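PDB 5IRO: E3 19 kDa protein, which probably binds class I heavy chains and retains them in the endoplasmic reticulum of infected cells, so impairing their transport to the cell surface. Local coordinates for residues D[42-47]-D[63-69]; D[19-23]-D[85-91]; D[7-11]-D[37-41]. All blocks are in the same frame, centred on the assembly; numbering follows the deposited sequence.

Contact 1: residues D[42-47]-D[63-69]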
# COMPACT_ATOMS: atom_id res chain seq x y z
N VAL D 42 27.88 -11.48 10.88
CA VAL D 42 28.22 -11.27 9.48
C VAL D 42 27.60 -9.94 9.09
O VAL D 42 26.42 -9.86 8.74
CB VAL D 42 27.79 -12.44 8.56
CG1 VAL D 42 26.39 -12.91 8.90
CG2 VAL D 42 27.90 -12.06 7.09
N ALA D 43 28.40 -8.88 9.17
CA ALA D 43 27.88 -7.54 8.98
C ALA D 43 28.00 -7.09 7.54
O ALA D 43 29.05 -7.24 6.92
CB ALA D 43 28.61 -6.56 9.90
N ILE D 44 26.92 -6.54 6.99
CA ILE D 44 26.95 -6.05 5.62
C ILE D 44 26.92 -4.53 5.61
O ILE D 44 26.13 -3.90 6.31
CB ILE D 44 25.82 -6.66 4.74
CG1 ILE D 44 25.98 -6.24 3.28
CG2 ILE D 44 24.44 -6.28 5.27
CD1 ILE D 44 27.27 -6.72 2.66
N GLN D 45 27.81 -3.94 4.82
CA GLN D 45 27.88 -2.49 4.70
C GLN D 45 27.90 -2.11 3.23
O GLN D 45 28.57 -2.77 2.43
CB GLN D 45 29.12 -1.97 5.42
CG GLN D 45 29.55 -0.56 5.06
CD GLN D 45 29.34 0.42 6.19
OE1 GLN D 45 29.29 0.04 7.35
NE2 GLN D 45 29.22 1.70 5.85
N TYR D 46 27.18 -1.06 2.87
CA TYR D 46 27.09 -0.64 1.47
C TYR D 46 27.64 0.77 1.31
O TYR D 46 28.74 0.95 0.79
CB TYR D 46 25.64 -0.74 0.97
CG TYR D 46 25.39 -0.12 -0.39
CD1 TYR D 46 26.31 -0.28 -1.43
CD2 TYR D 46 24.24 0.61 -0.64
CE1 TYR D 46 26.08 0.29 -2.67
CE2 TYR D 46 24.01 1.18 -1.88
CZ TYR D 46 24.93 1.01 -2.89
OH TYR D 46 24.71 1.58 -4.12
N LYS D 47 26.88 1.78 1.74
CA LYS D 47 27.37 3.15 1.68
C LYS D 47 27.92 3.58 3.03
O LYS D 47 29.09 3.35 3.35
CB LYS D 47 26.23 4.10 1.30
CG LYS D 47 25.76 4.02 -0.15
CD LYS D 47 24.55 4.92 -0.39
CE LYS D 47 24.03 4.80 -1.82
NZ LYS D 47 22.70 5.46 -1.99
N ASP D 63 26.82 6.84 -6.67
CA ASP D 63 26.72 5.98 -5.50
C ASP D 63 27.66 4.77 -5.60
O ASP D 63 28.01 4.35 -6.71
CB ASP D 63 25.26 5.55 -5.29
CG ASP D 63 24.37 6.71 -4.91
OD1 ASP D 63 24.81 7.87 -5.05
OD2 ASP D 63 23.22 6.47 -4.47
N PRO D 64 28.07 4.20 -4.45
CA PRO D 64 29.13 3.18 -4.42
C PRO D 64 28.79 1.93 -5.22
O PRO D 64 27.62 1.60 -5.42
CB PRO D 64 29.21 2.82 -2.93
CG PRO D 64 28.71 4.02 -2.22
CD PRO D 64 27.62 4.55 -3.09
N GLU D 65 29.84 1.25 -5.69
CA GLU D 65 29.68 0.04 -6.48
C GLU D 65 30.49 -1.08 -5.85
O GLU D 65 30.86 -2.05 -6.51
CB GLU D 65 30.12 0.30 -7.91
CG GLU D 65 29.25 1.31 -8.61
CD GLU D 65 29.92 1.91 -9.82
OE1 GLU D 65 31.15 1.74 -9.95
OE2 GLU D 65 29.21 2.52 -10.64
N TRP D 66 30.78 -0.90 -4.57
CA TRP D 66 31.44 -1.91 -3.78
C TRP D 66 30.71 -1.98 -2.44
O TRP D 66 30.01 -1.04 -2.06
CB TRP D 66 32.91 -1.55 -3.61
CG TRP D 66 33.15 -0.22 -2.98
CD1 TRP D 66 33.49 0.94 -3.61
CD2 TRP D 66 33.17 0.07 -1.58
NE1 TRP D 66 33.65 1.95 -2.69
CE2 TRP D 66 33.48 1.43 -1.43
CE3 TRP D 66 32.95 -0.70 -0.43
CZ2 TRP D 66 33.56 2.05 -0.19
CZ3 TRP D 66 33.03 -0.08 0.80
CH2 TRP D 66 33.33 1.27 0.91
N TYR D 67 30.90 -3.07 -1.72
CA TYR D 67 30.31 -3.24 -0.40
C TYR D 67 31.19 -4.12 0.47
O TYR D 67 31.88 -5.00 -0.04
CB TYR D 67 28.87 -3.78 -0.51
CG TYR D 67 28.75 -5.11 -1.22
CD1 TYR D 67 28.54 -6.29 -0.52
CD2 TYR D 67 28.83 -5.18 -2.61
CE1 TYR D 67 28.42 -7.50 -1.17
CE2 TYR D 67 28.71 -6.39 -3.27
CZ TYR D 67 28.51 -7.54 -2.54
OH TYR D 67 28.39 -8.75 -3.20
N THR D 68 31.15 -3.90 1.78
CA THR D 68 32.02 -4.62 2.69
C THR D 68 31.26 -5.69 3.46
O THR D 68 30.12 -5.48 3.88
CB THR D 68 32.71 -3.68 3.70
OG1 THR D 68 31.73 -2.91 4.40
CG2 THR D 68 33.67 -2.76 3.00
N VAL D 69 31.91 -6.84 3.65
CA VAL D 69 31.33 -7.92 4.43
C VAL D 69 32.27 -8.27 5.58
O VAL D 69 33.39 -8.73 5.37
CB VAL D 69 31.01 -9.17 3.56
CG1 VAL D 69 32.19 -9.55 2.68
CG2 VAL D 69 30.56 -10.34 4.44
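Ile44 and Gln45 pair antiparallel with Val69 and Thr68, joining the edge strand 43-45 to strand 66-72, the middle strand of a three-stranded sheet. Gln45 and Thr68 are a hydrogen-bonded pair. Gln45 N gives to Thr68 O at 2.9 Å, in the carbonyl plane. Thr68 N returns a bond to Gln45 O, also 2.9 Å. Their side chains lie alongside each other on one face, with Thr68 OG1 against CB and CG of Gln45. The Gln45 chain then bends, and NE2 bonds forward to Lys47 O at 3.0 Å, from above the carbonyl plane.

Ile44 and Val69 form the next, non-hydrogen-bonded pair, with side chains on the other face. Ile44 CG1 stands anti to the backbone N (chi1 -174°), which carries CD1 to the edge of the Tyr67 ring, 3.5 Å from Tyr67 CD1.

Beyond Gln45 the contact is made mainly by side chains. Tyr46 OH donates to Pro64 O at 3.2 Å, and this carbonyl oxygen sits at the ring edge. Lys47 CG lies over one face of the Tyr46 ring, offset toward its rim, and also meets Pro64 CD at 3.5 Å. Beyond CG the Lys47 chain runs extended past Pro64 and brings NZ to Asp63 OD2 in a salt bridge of 2.7 Å, approaching from above the carboxylate plane. Thr58 O is a second partner of NZ.

Strand 78-84 flanks strand 66-72, through backbone bonds of Tyr67 with Asn83 and Val69 with Val81. Ile44, Tyr46 and Tyr67 all rest on Ile33 of strand 29-34, in the other sheet.

Contact 2: residues D[19-23]-D[85-91]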
# COMPACT_ATOMS: atom_id res chain seq x y z
N GLN D 19 23.94 -12.77 -2.13
CA GLN D 19 23.05 -12.46 -3.24
C GLN D 19 22.38 -11.09 -3.14
O GLN D 19 22.08 -10.62 -2.04
CB GLN D 19 21.97 -13.54 -3.35
CG GLN D 19 20.97 -13.51 -2.19
CD GLN D 19 19.85 -14.51 -2.33
OE1 GLN D 19 19.99 -15.67 -1.95
NE2 GLN D 19 18.72 -14.06 -2.86
N LEU D 20 22.18 -10.44 -4.28
CA LEU D 20 21.52 -9.14 -4.29
C LEU D 20 20.49 -9.01 -5.41
O LEU D 20 20.67 -9.53 -6.51
CB LEU D 20 22.52 -7.98 -4.30
CG LEU D 20 23.52 -7.73 -5.43
CD1 LEU D 20 24.14 -6.36 -5.25
CD2 LEU D 20 24.60 -8.80 -5.48
N SER D 21 19.40 -8.31 -5.10
CA SER D 21 18.31 -8.10 -6.05
C SER D 21 18.02 -6.61 -6.22
O SER D 21 18.24 -5.82 -5.31
CB SER D 21 17.05 -8.83 -5.59
OG SER D 21 16.76 -8.55 -4.23
N PHE D 22 17.54 -6.23 -7.40
CA PHE D 22 17.22 -4.84 -7.70
C PHE D 22 15.75 -4.71 -8.05
O PHE D 22 15.17 -5.60 -8.66
CB PHE D 22 18.08 -4.31 -8.85
CG PHE D 22 19.54 -4.20 -8.52
CD1 PHE D 22 20.13 -2.95 -8.38
CD2 PHE D 22 20.32 -5.33 -8.33
CE1 PHE D 22 21.46 -2.83 -8.07
CE2 PHE D 22 21.66 -5.22 -8.02
CZ PHE D 22 22.23 -3.97 -7.89
N GLN D 23 15.15 -3.59 -7.65
CA GLN D 23 13.72 -3.42 -7.86
C GLN D 23 13.32 -1.95 -7.98
O GLN D 23 13.87 -1.09 -7.28
CB GLN D 23 12.95 -4.11 -6.72
CG GLN D 23 11.44 -4.10 -6.85
CD GLN D 23 10.76 -4.93 -5.77
OE1 GLN D 23 11.38 -5.81 -5.17
NE2 GLN D 23 9.48 -4.66 -5.53
N PHE D 85 30.35 -5.20 -6.86
CA PHE D 85 29.25 -5.57 -7.74
C PHE D 85 28.71 -4.28 -8.33
O PHE D 85 28.41 -3.34 -7.60
CB PHE D 85 28.14 -6.29 -6.99
CG PHE D 85 27.06 -6.83 -7.89
CD1 PHE D 85 25.93 -6.07 -8.18
CD2 PHE D 85 27.18 -8.08 -8.46
CE1 PHE D 85 24.94 -6.56 -9.01
CE2 PHE D 85 26.20 -8.58 -9.29
CZ PHE D 85 25.07 -7.82 -9.57
N ILE D 86 28.60 -4.25 -9.65
CA ILE D 86 28.18 -3.04 -10.33
C ILE D 86 26.66 -2.85 -10.35
O ILE D 86 25.90 -3.65 -10.90
CB ILE D 86 28.76 -2.98 -11.76
CG1 ILE D 86 28.40 -1.65 -12.42
CG2 ILE D 86 28.33 -4.19 -12.60
CD1 ILE D 86 29.24 -0.50 -11.91
N PHE D 87 26.22 -1.77 -9.70
CA PHE D 87 24.80 -1.45 -9.61
C PHE D 87 24.40 -0.68 -10.86
O PHE D 87 23.22 -0.58 -11.19
CB PHE D 87 24.52 -0.62 -8.35
CG PHE D 87 25.05 -1.24 -7.08
CD1 PHE D 87 24.23 -1.99 -6.26
CD2 PHE D 87 26.37 -1.06 -6.71
CE1 PHE D 87 24.71 -2.55 -5.10
CE2 PHE D 87 26.86 -1.62 -5.54
CZ PHE D 87 26.03 -2.37 -4.74
N GLU D 88 25.40 -0.15 -11.55
CA GLU D 88 25.20 0.59 -12.79
C GLU D 88 24.73 -0.34 -13.92
O GLU D 88 24.31 0.12 -14.98
CB GLU D 88 26.51 1.28 -13.19
CG GLU D 88 26.41 2.31 -14.30
CD GLU D 88 27.75 2.97 -14.59
OE1 GLU D 88 28.71 2.75 -13.82
OE2 GLU D 88 27.84 3.72 -15.59
N HIS D 89 24.80 -1.64 -13.67
CA HIS D 89 24.45 -2.64 -14.68
C HIS D 89 23.15 -3.36 -14.35
O HIS D 89 22.70 -4.22 -15.10
CB HIS D 89 25.59 -3.65 -14.84
CG HIS D 89 26.48 -3.38 -16.00
ND1 HIS D 89 26.04 -3.42 -17.31
CD2 HIS D 89 27.80 -3.06 -16.06
CE1 HIS D 89 27.04 -3.14 -18.12
NE2 HIS D 89 28.12 -2.92 -17.38
N MET D 90 22.55 -2.99 -13.22
CA MET D 90 21.30 -3.60 -12.79
C MET D 90 20.27 -2.54 -12.42
O MET D 90 19.08 -2.84 -12.27
CB MET D 90 21.53 -4.57 -11.63
CG MET D 90 22.32 -5.82 -12.01
SD MET D 90 21.28 -7.26 -12.30
CE MET D 90 21.02 -7.84 -10.63
N CYS D 91 20.72 -1.30 -12.27
CA CYS D 91 19.81 -0.19 -12.02
C CYS D 91 19.40 0.48 -13.33
O CYS D 91 18.39 1.18 -13.38
CB CYS D 91 20.43 0.83 -11.06
SG CYS D 91 20.25 0.44 -9.31
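Phe22 and Met90 mark the nearest approach of the two backbones, with their CA atoms 6.6 Å apart, where strand 20-24 faces the irregular segment 85-91. Phe87 O accepts from both Met90 N and Cys91 N, which folds that segment into a tight turn. Met90 is the N-cap residue of the short helix 91-94.

The contact is made by apolar side chains, and Phe22 is at its middle. Its CG lies anti to the carbonyl carbon (chi1 -67°), and the ring points at the turn. Met90 CB sits over the centre of one ring face, 3.5 Å from the centroid. The Met90 chain bends twice beyond CB. This brings CE back to Phe22 CD2 at 3.5 Å, while SD makes an oblique Met-aromatic contact. Two other groups come to the ring edge. Cys91 SG lies near the ring plane, 3.5 Å from Phe22 CD1. Phe87 CD1 meets Phe22 CZ at 3.3 Å, rim to rim, with the two ring planes at 57°. Neither of these rings covers the face of the other.

Leu20, two residues earlier and on the same side of the strand, packs on Phe85. Its CD2 stands almost straight above the centre of the Phe85 ring, 3.9 Å from the centroid, as a CH-pi contact. Its other methyl, CD1, lies on the same side of the ring, 3.4 Å from Phe85 CD1, and also reaches Phe87.

Cys91 is disulfide-bonded to Cys29, on strand 29-34 beside strand 20-24. Phe87 packs on Tyr46 and Trp59. The turn after strand 78-84 thus packs its aromatic side chains on strand 20-24 of the other sheet. Two antiparallel sheets are consistent with the immunoglobulin-like fold of the E-set clan, to which this family is assigned.

Contact 3: residues D[7-11]-D[37-41]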
# COMPACT_ATOMS: atom_id res chain seq x y z
N ALA D 7 27.41 -30.34 10.78
CA ALA D 7 27.36 -29.16 9.92
C ALA D 7 27.77 -27.91 10.70
O ALA D 7 27.75 -27.89 11.92
CB ALA D 7 25.97 -28.99 9.32
N ASP D 8 28.13 -26.87 9.96
CA ASP D 8 28.58 -25.62 10.56
C ASP D 8 28.18 -24.43 9.70
O ASP D 8 28.30 -24.48 8.49
CB ASP D 8 30.10 -25.65 10.71
CG ASP D 8 30.62 -24.56 11.61
OD1 ASP D 8 30.38 -23.37 11.33
OD2 ASP D 8 31.24 -24.90 12.63
N PRO D 9 27.68 -23.35 10.33
CA PRO D 9 27.28 -22.23 9.49
C PRO D 9 28.30 -21.10 9.35
O PRO D 9 28.51 -20.61 8.23
CB PRO D 9 26.02 -21.69 10.20
CG PRO D 9 26.23 -22.04 11.63
CD PRO D 9 27.08 -23.28 11.67
N CYS D 10 28.95 -20.72 10.44
CA CYS D 10 29.61 -19.42 10.50
C CYS D 10 31.14 -19.37 10.47
O CYS D 10 31.71 -18.29 10.39
CB CYS D 10 29.12 -18.68 11.75
SG CYS D 10 27.37 -18.20 11.75
N LEU D 11 31.80 -20.52 10.51
CA LEU D 11 33.26 -20.53 10.38
C LEU D 11 33.63 -20.66 8.92
O LEU D 11 34.81 -20.57 8.56
CB LEU D 11 33.92 -21.66 11.18
CG LEU D 11 33.50 -23.13 11.10
CD1 LEU D 11 33.86 -23.80 9.77
CD2 LEU D 11 34.13 -23.90 12.25
N TRP D 37 21.36 -15.77 6.62
CA TRP D 37 20.69 -15.54 7.89
C TRP D 37 20.98 -16.68 8.87
O TRP D 37 20.33 -16.82 9.90
CB TRP D 37 19.18 -15.39 7.68
CG TRP D 37 18.78 -14.04 7.19
CD1 TRP D 37 18.52 -13.68 5.90
CD2 TRP D 37 18.58 -12.87 7.99
NE1 TRP D 37 18.18 -12.35 5.85
CE2 TRP D 37 18.21 -11.83 7.11
CE3 TRP D 37 18.68 -12.59 9.35
CZ2 TRP D 37 17.93 -10.54 7.56
CZ3 TRP D 37 18.42 -11.31 9.80
CH2 TRP D 37 18.04 -10.30 8.90
N GLU D 38 21.98 -17.49 8.52
CA GLU D 38 22.38 -18.63 9.33
C GLU D 38 23.55 -18.22 10.21
O GLU D 38 24.04 -19.00 11.03
CB GLU D 38 22.78 -19.80 8.43
CG GLU D 38 21.79 -20.08 7.30
CD GLU D 38 22.14 -19.32 6.03
OE1 GLU D 38 23.15 -18.59 6.04
OE2 GLU D 38 21.41 -19.46 5.03
N CYS D 39 24.00 -16.98 10.03
CA CYS D 39 25.16 -16.45 10.73
C CYS D 39 24.81 -15.10 11.36
O CYS D 39 24.14 -14.27 10.73
CB CYS D 39 26.32 -16.27 9.75
SG CYS D 39 27.77 -17.33 9.97
N GLN D 40 25.24 -14.88 12.60
CA GLN D 40 25.13 -13.56 13.22
C GLN D 40 26.50 -12.91 13.06
O GLN D 40 27.47 -13.59 12.71
CB GLN D 40 24.72 -13.72 14.69
CG GLN D 40 24.92 -12.50 15.59
CD GLN D 40 24.14 -11.28 15.13
OE1 GLN D 40 24.66 -10.43 14.41
NE2 GLN D 40 22.88 -11.19 15.54
N SER D 41 26.58 -11.60 13.28
CA SER D 41 27.84 -10.86 13.24
C SER D 41 28.44 -10.75 11.84
O SER D 41 29.39 -9.99 11.62
CB SER D 41 28.86 -11.43 14.24
OG SER D 41 28.35 -11.39 15.56
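Cys10 and Cys39 join the N-terminal segment 7-11 to the loop 37-41 by a disulfide. Cys10 CB points toward the loop and leads to SG, which stands anti to the carbonyl carbon (chi1 -67°) and bonds to Cys39 SG at 2.0 Å. Cys10 SG also lies 3.5 Å from Glu38 O and near Gln40 N, so it rests against the loop backbone around its partner. Cys10 CB is modelled only 2.6 Å from Cys39 SG, implausibly short for a disulfide. The torsion about the S-S bond is -165°, far from the usual value near 90° of either sign. Cys10 is poorly ordered, so both values are doubtful and say little about strain.

Pro9 adds a smaller contact. Its CB lies 3.4 Å from Glu38 O and somewhat farther from Glu38 CB. Within the N-terminal segment, Asp8 OD1 accepts from Leu11 N at 3.3 Å, an Asx motif, though both residues are poorly ordered. On the loop side, Cys39 O accepts from Asn53 ND2.

The contact is on the surface and buries little area. Its main tie is covalent, which implies that the N-terminal segment is tethered to the loop without needing close packing or hydrogen bonds between them.

Overall arrangement
Contacts 1 and 2 are partly buried and touch each other, through Phe87 against Tyr46 and Pro64, and Glu65 against Ile86. Contact 3 is a surface contact, about 25 Å from contact 2 between centres and on the opposite side of the chain's centre. Contact 1 pairs two strands of one sheet by backbone bonds, with a salt bridge at its end. Contact 2 sets a strand of the other sheet against a turn and relies on aromatic packing. Contact 3 uses a covalent bond between two loops. It adjoins contact 1 in sequence, since 37-41 runs straight into 42-47. The chain is one piece of a longer membrane glycoprotein, probably its luminal part.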